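Local coordinates for protein manganese-dependent inorganic pyrophosphatase (Methanocaldococcus jannaschii, PDB 2EB0) that hydrolyses inorganic diphosphate to two phosphates, with manganese ions as cofactor, at residues D11-A16 with L64-E69; G6-D11 with A30-I35. All blocks are in the same frame, centred on the assembly; numbering follows the deposited sequence.

Contact 1 (D11-A16 with L64-E69). With MN (manganese (II) ion), chain F; MN (manganese (II) ion), chain E.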
loop_
_atom_site.group_PDB
_atom_site.type_symbol
_atom_site.label_atom_id
_atom_site.label_comp_id
_atom_site.label_asym_id
_atom_site.label_seq_id
_atom_site.Cartn_x
_atom_site.Cartn_y
_atom_site.Cartn_z
ATOM N N ASP B 11 4.122 20.646 1.939
ATOM C CA ASP B 11 3.525 21.499 0.925
ATOM C C ASP B 11 2.078 21.644 1.376
ATOM O O ASP B 11 1.685 21.083 2.405
ATOM C CB ASP B 11 3.586 20.866 -0.460
ATOM C CG ASP B 11 3.122 19.435 -0.461
ATOM O OD1 ASP B 11 2.337 19.051 0.433
ATOM O OD2 ASP B 11 3.541 18.692 -1.372
ATOM N N THR B 12 1.290 22.386 0.611
ATOM C CA THR B 12 -0.100 22.611 0.958
ATOM C C THR B 12 -0.921 21.338 1.094
ATOM O O THR B 12 -1.771 21.258 1.979
ATOM C CB THR B 12 -0.766 23.532 -0.068
ATOM O OG1 THR B 12 -0.142 24.816 -0.005
ATOM C CG2 THR B 12 -2.264 23.674 0.219
ATOM N N ASP B 13 -0.679 20.355 0.228
ATOM C CA ASP B 13 -1.433 19.101 0.297
ATOM C C ASP B 13 -1.192 18.455 1.657
ATOM O O ASP B 13 -2.133 18.072 2.337
ATOM C CB ASP B 13 -1.009 18.124 -0.812
ATOM C CG ASP B 13 -1.955 16.931 -0.938
ATOM O OD1 ASP B 13 -1.539 15.886 -1.470
ATOM O OD2 ASP B 13 -3.125 17.026 -0.517
ATOM N N SER B 14 0.078 18.349 2.045
ATOM C CA SER B 14 0.460 17.764 3.325
ATOM C C SER B 14 -0.180 18.459 4.530
ATOM O O SER B 14 -0.582 17.802 5.488
ATOM C CB SER B 14 1.984 17.807 3.490
ATOM O OG SER B 14 2.581 16.581 3.100
ATOM N N ILE B 15 -0.255 19.787 4.481
ATOM C CA ILE B 15 -0.818 20.574 5.574
ATOM C C ILE B 15 -2.334 20.461 5.623
ATOM O O ILE B 15 -2.892 20.101 6.655
ATOM C CB ILE B 15 -0.395 22.059 5.446
ATOM C CG1 ILE B 15 1.127 22.171 5.605
ATOM C CG2 ILE B 15 -1.110 22.921 6.479
ATOM C CD1 ILE B 15 1.643 21.751 6.972
ATOM N N ALA B 16 -2.989 20.761 4.504
ATOM C CA ALA B 16 -4.443 20.684 4.408
ATOM C C ALA B 16 -4.961 19.279 4.716
ATOM O O ALA B 16 -5.900 19.114 5.490
ATOM C CB ALA B 16 -4.894 21.109 3.012
ATOM N N LEU B 64 -0.166 8.795 8.809
ATOM C CA LEU B 64 0.571 9.532 7.796
ATOM C C LEU B 64 -0.298 9.876 6.601
ATOM O O LEU B 64 -1.101 9.062 6.158
ATOM C CB LEU B 64 1.765 8.711 7.322
ATOM C CG LEU B 64 2.749 8.269 8.407
ATOM C CD1 LEU B 64 3.826 7.388 7.777
ATOM C CD2 LEU B 64 3.372 9.497 9.070
ATOM N N VAL B 65 -0.145 11.099 6.107
ATOM C CA VAL B 65 -0.861 11.549 4.924
ATOM C C VAL B 65 0.149 12.118 3.951
ATOM O O VAL B 65 1.154 12.699 4.353
ATOM C CB VAL B 65 -1.896 12.672 5.207
ATOM C CG1 VAL B 65 -3.101 12.106 5.931
ATOM C CG2 VAL B 65 -1.244 13.798 6.013
ATOM N N ASP B 66 -0.101 11.895 2.669
ATOM C CA ASP B 66 0.728 12.453 1.623
ATOM C C ASP B 66 2.144 11.931 1.490
ATOM O O ASP B 66 2.979 12.592 0.881
ATOM C CB ASP B 66 0.793 13.965 1.792
ATOM C CG ASP B 66 1.031 14.674 0.492
ATOM O OD1 ASP B 66 1.562 15.798 0.527
ATOM O OD2 ASP B 66 0.668 14.108 -0.562
ATOM N N HIS B 67 2.433 10.777 2.079
ATOM C CA HIS B 67 3.759 10.204 1.952
ATOM C C HIS B 67 3.815 8.786 2.499
ATOM O O HIS B 67 3.040 8.404 3.381
ATOM C CB HIS B 67 4.827 11.098 2.613
ATOM C CG HIS B 67 4.857 11.037 4.111
ATOM N ND1 HIS B 67 3.846 11.538 4.901
ATOM C CD2 HIS B 67 5.807 10.575 4.962
ATOM C CE1 HIS B 67 4.171 11.389 6.175
ATOM N NE2 HIS B 67 5.356 10.808 6.240
ATOM N N SER B 68 4.729 8.008 1.938
ATOM C CA SER B 68 4.915 6.620 2.318
ATOM C C SER B 68 6.401 6.316 2.182
ATOM O O SER B 68 6.789 5.264 1.680
ATOM C CB SER B 68 4.105 5.721 1.382
ATOM O OG SER B 68 4.268 4.355 1.713
ATOM N N GLU B 69 7.228 7.256 2.614
ATOM C CA GLU B 69 8.673 7.091 2.529
ATOM C C GLU B 69 9.318 7.421 3.873
ATOM O O GLU B 69 9.111 8.505 4.425
ATOM C CB GLU B 69 9.242 8.005 1.441
ATOM C CG GLU B 69 10.725 7.792 1.168
ATOM C CD GLU B 69 10.998 6.599 0.256
ATOM O OE1 GLU B 69 12.161 6.125 0.229
ATOM O OE2 GLU B 69 10.056 6.146 -0.439
HETATM MN MN MN F . 3.162 16.566 -0.695
HETATM MN MN MN E . 0.387 15.526 -2.341
#

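Contact 2 (G6-D11 with A30-I35). With MN (manganese (II) ion), chain F.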
loop_
_atom_site.group_PDB
_atom_site.type_symbol
_atom_site.label_atom_id
_atom_site.label_comp_id
_atom_site.label_asym_id
_atom_site.label_seq_id
_atom_site.Cartn_x
_atom_site.Cartn_y
_atom_site.Cartn_z
ATOM N N GLY B 6 1.923 15.084 7.791
ATOM C CA GLY B 6 2.377 15.054 6.417
ATOM C C GLY B 6 3.877 14.824 6.428
ATOM O O GLY B 6 4.452 14.499 7.466
ATOM N N HIS B 7 4.521 15.013 5.287
ATOM C CA HIS B 7 5.954 14.783 5.173
ATOM C C HIS B 7 6.845 15.992 5.465
ATOM O O HIS B 7 6.377 17.133 5.569
ATOM C CB HIS B 7 6.258 14.263 3.770
ATOM C CG HIS B 7 5.795 15.175 2.676
ATOM N ND1 HIS B 7 6.281 16.457 2.516
ATOM C CD2 HIS B 7 4.888 14.991 1.686
ATOM C CE1 HIS B 7 5.694 17.021 1.475
ATOM N NE2 HIS B 7 4.845 16.152 0.953
ATOM N N LYS B 8 8.139 15.722 5.602
ATOM C CA LYS B 8 9.115 16.774 5.843
ATOM C C LYS B 8 9.036 17.753 4.668
ATOM O O LYS B 8 8.664 17.360 3.561
ATOM C CB LYS B 8 10.508 16.164 5.954
ATOM C CG LYS B 8 10.689 15.337 7.216
ATOM C CD LYS B 8 12.038 14.652 7.229
ATOM C CE LYS B 8 12.313 13.986 8.568
ATOM N NZ LYS B 8 13.615 13.253 8.559
ATOM N N ASN B 9 9.387 19.015 4.912
ATOM C CA ASN B 9 9.307 20.057 3.886
ATOM C C ASN B 9 7.884 20.026 3.333
ATOM O O ASN B 9 7.667 19.872 2.131
ATOM C CB ASN B 9 10.315 19.813 2.757
ATOM C CG ASN B 9 11.756 19.918 3.230
ATOM O OD1 ASN B 9 12.071 20.697 4.130
ATOM N ND2 ASN B 9 12.640 19.146 2.611
ATOM N N PRO B 10 6.895 20.184 4.220
ATOM C CA PRO B 10 5.468 20.170 3.890
ATOM C C PRO B 10 4.980 21.142 2.820
ATOM O O PRO B 10 5.384 22.302 2.775
ATOM C CB PRO B 10 4.807 20.442 5.238
ATOM C CG PRO B 10 5.792 21.360 5.901
ATOM C CD PRO B 10 7.100 20.662 5.601
ATOM N N ASP B 11 4.122 20.646 1.939
ATOM C CA ASP B 11 3.525 21.499 0.925
ATOM C C ASP B 11 2.078 21.644 1.376
ATOM O O ASP B 11 1.685 21.083 2.405
ATOM C CB ASP B 11 3.586 20.866 -0.460
ATOM C CG ASP B 11 3.122 19.435 -0.461
ATOM O OD1 ASP B 11 2.337 19.051 0.433
ATOM O OD2 ASP B 11 3.541 18.692 -1.372
ATOM N N ALA B 30 -0.742 17.914 12.586
ATOM C CA ALA B 30 0.641 18.269 12.842
ATOM C C ALA B 30 1.418 18.354 11.539
ATOM O O ALA B 30 0.919 17.954 10.477
ATOM C CB ALA B 30 1.277 17.246 13.778
ATOM N N ARG B 31 2.639 18.876 11.643
ATOM C CA ARG B 31 3.531 19.055 10.507
ATOM C C ARG B 31 4.955 18.645 10.891
ATOM O O ARG B 31 5.331 18.696 12.060
ATOM C CB ARG B 31 3.496 20.524 10.066
ATOM C CG ARG B 31 3.835 21.500 11.185
ATOM C CD ARG B 31 3.417 22.935 10.856
ATOM N NE ARG B 31 3.757 23.869 11.932
ATOM C CZ ARG B 31 4.952 24.444 12.074
ATOM N NH1 ARG B 31 5.930 24.189 11.209
ATOM N NH2 ARG B 31 5.169 25.279 13.080
ATOM N N LEU B 32 5.741 18.235 9.902
ATOM C CA LEU B 32 7.115 17.805 10.134
ATOM C C LEU B 32 8.132 18.847 9.701
ATOM O O LEU B 32 9.331 18.594 9.747
ATOM C CB LEU B 32 7.401 16.491 9.388
ATOM C CG LEU B 32 6.697 15.211 9.854
ATOM C CD1 LEU B 32 7.264 14.004 9.107
ATOM C CD2 LEU B 32 6.902 15.028 11.344
ATOM N N GLY B 33 7.655 20.015 9.281
ATOM C CA GLY B 33 8.556 21.071 8.841
ATOM C C GLY B 33 7.887 22.432 8.756
ATOM O O GLY B 33 6.720 22.577 9.114
ATOM N N ASP B 34 8.622 23.434 8.285
ATOM C CA ASP B 34 8.070 24.780 8.172
ATOM C C ASP B 34 7.161 24.918 6.965
ATOM O O ASP B 34 7.356 24.256 5.953
ATOM C CB ASP B 34 9.190 25.817 8.100
ATOM C CG ASP B 34 9.834 26.066 9.447
ATOM O OD1 ASP B 34 9.097 26.364 10.411
ATOM O OD2 ASP B 34 11.076 25.969 9.542
ATOM N N ILE B 35 6.162 25.784 7.091
ATOM C CA ILE B 35 5.188 26.024 6.029
ATOM C C ILE B 35 5.746 26.963 4.957
ATOM O O ILE B 35 6.447 27.923 5.272
ATOM C CB ILE B 35 3.905 26.625 6.635
ATOM C CG1 ILE B 35 2.979 27.150 5.548
ATOM C CG2 ILE B 35 4.265 27.736 7.573
ATOM C CD1 ILE B 35 1.702 27.743 6.098
HETATM MN MN MN F . 3.162 16.566 -0.695
HETATM O O HOH W 1 1.436 17.922 7.635
HETATM O O HOH W 2 4.106 18.116 7.360
HETATM O O HOH W 3 10.699 19.398 7.172
HETATM O O HOH W 4 10.901 22.664 6.053
#

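Contact 1 (D11-A16 with L64-E69)
The side chains of D13 and D66 both swing with CG anti to the backbone N (chi1 -169° and -153°), which carries their carboxylates from helix and strand end to two neighbouring manganese ions; D11 joins them with CG between its own N and carbonyl carbon (chi1 48°). D66 is the bridge. Its OD1 binds one manganese ion at 2.2 Å, while its OD2 binds the second at 2.3 Å. The first ion also takes D11 OD2, at 2.3 Å, and the second takes D13 OD1 at 2.1 Å. D11 and D66 meet tip to tip, whereas D13 crosses D66 obliquely, the D13 OD1 and D66 OD2 atoms 3.0 Å apart because the same cation draws both in. H7 completes the protein ligands of the first ion; H88 and D147 complete those of the second. A second shell steadies these groups. S14 OG donates to the anti lone pair of D66 OD1 (2.9 Å), so this oxygen is gripped by both a metal and a hydroxyl. D11 is the N-cap of helix 12-25: its OD1 receives S14 N at 2.9 Å, leaving OD2 for the metal. D13 OD1 also accepts from T109 N, and D66 OD2 pairs with T109 OG1. Behind the site, V65 CG2 packs on S14 O, and H67 ND1 lies over the V65 carbonyl plane, donating to V65 O at 3.0 Å. The arrangement is the dinuclear centre of a family II pyrophosphatase, set where helix 12-25 begins and strand 61-65 ends. Three carboxylates brought this close would probably repel one another without the two cations, and the bridging carboxylate, bound through one oxygen to each ion, probably helps set their spacing.

Contact 2 (G6-D11 with A30-I35)
The loop that supplies two ligands of one catalytic-site manganese ion, 6-11, lies against residues 30-35, with L32 and P10 as the main points of touch. L32 turns its CG beside its own backbone N (chi1 -68°), which lays the isobutyl group along the loop: CD1 reaches G6 O at 3.3 Å and CB lies 3.9 Å from K8 N. K8 CG lies against L32 CB and CD1 (4.1 Å to each), and the chain then runs on, extended, to a salt bridge with D75. Further on, the P10 ring fits against G33 and D34, its CG 3.3 Å from D34 O. A side chain on G33 would strike P10 CD, so glycine suits this spot. The pairing belongs to the parallel sheet of the DHH domain, where strands 2-5 and 28-31 are neighbours joined through helix 12-25 as a beta-alpha-beta crossover, and the loop is its first turn. Beyond the strands, water links the two backbones: one molecule joins H7 O to L32 N, another N9 N to L32 O. An alanine in place of P10 would probably open a gap beside G33 and free the backbone to turn just ahead of metal-binding D11. H7 holds the ion through NE2 (2.4 Å), while its ND1 donates to K8 O at 2.8 Å, 17° from the ring plane, fixing the imidazole's rotation.

How the contacts relate
From the N terminus, strand 2-5 runs into loop 6-11, where contact 2 starts; D11 belongs to both contacts and hands the chain on to helix 12-25, whose first turn serves contact 1. Contact 2 closes first, when strand 28-31 returns beside strand 2-5. Contact 1 closes later, once the chain has passed through helix 37-45 to strand 61-65, on the other flank of strand 2-5. The two loops therefore cross rather than nest. Together they tie three adjacent strands of the parallel sheet to helix 12-25, and they meet at one manganese ion, where H7 CD2 packs on S14 OG and D66 O.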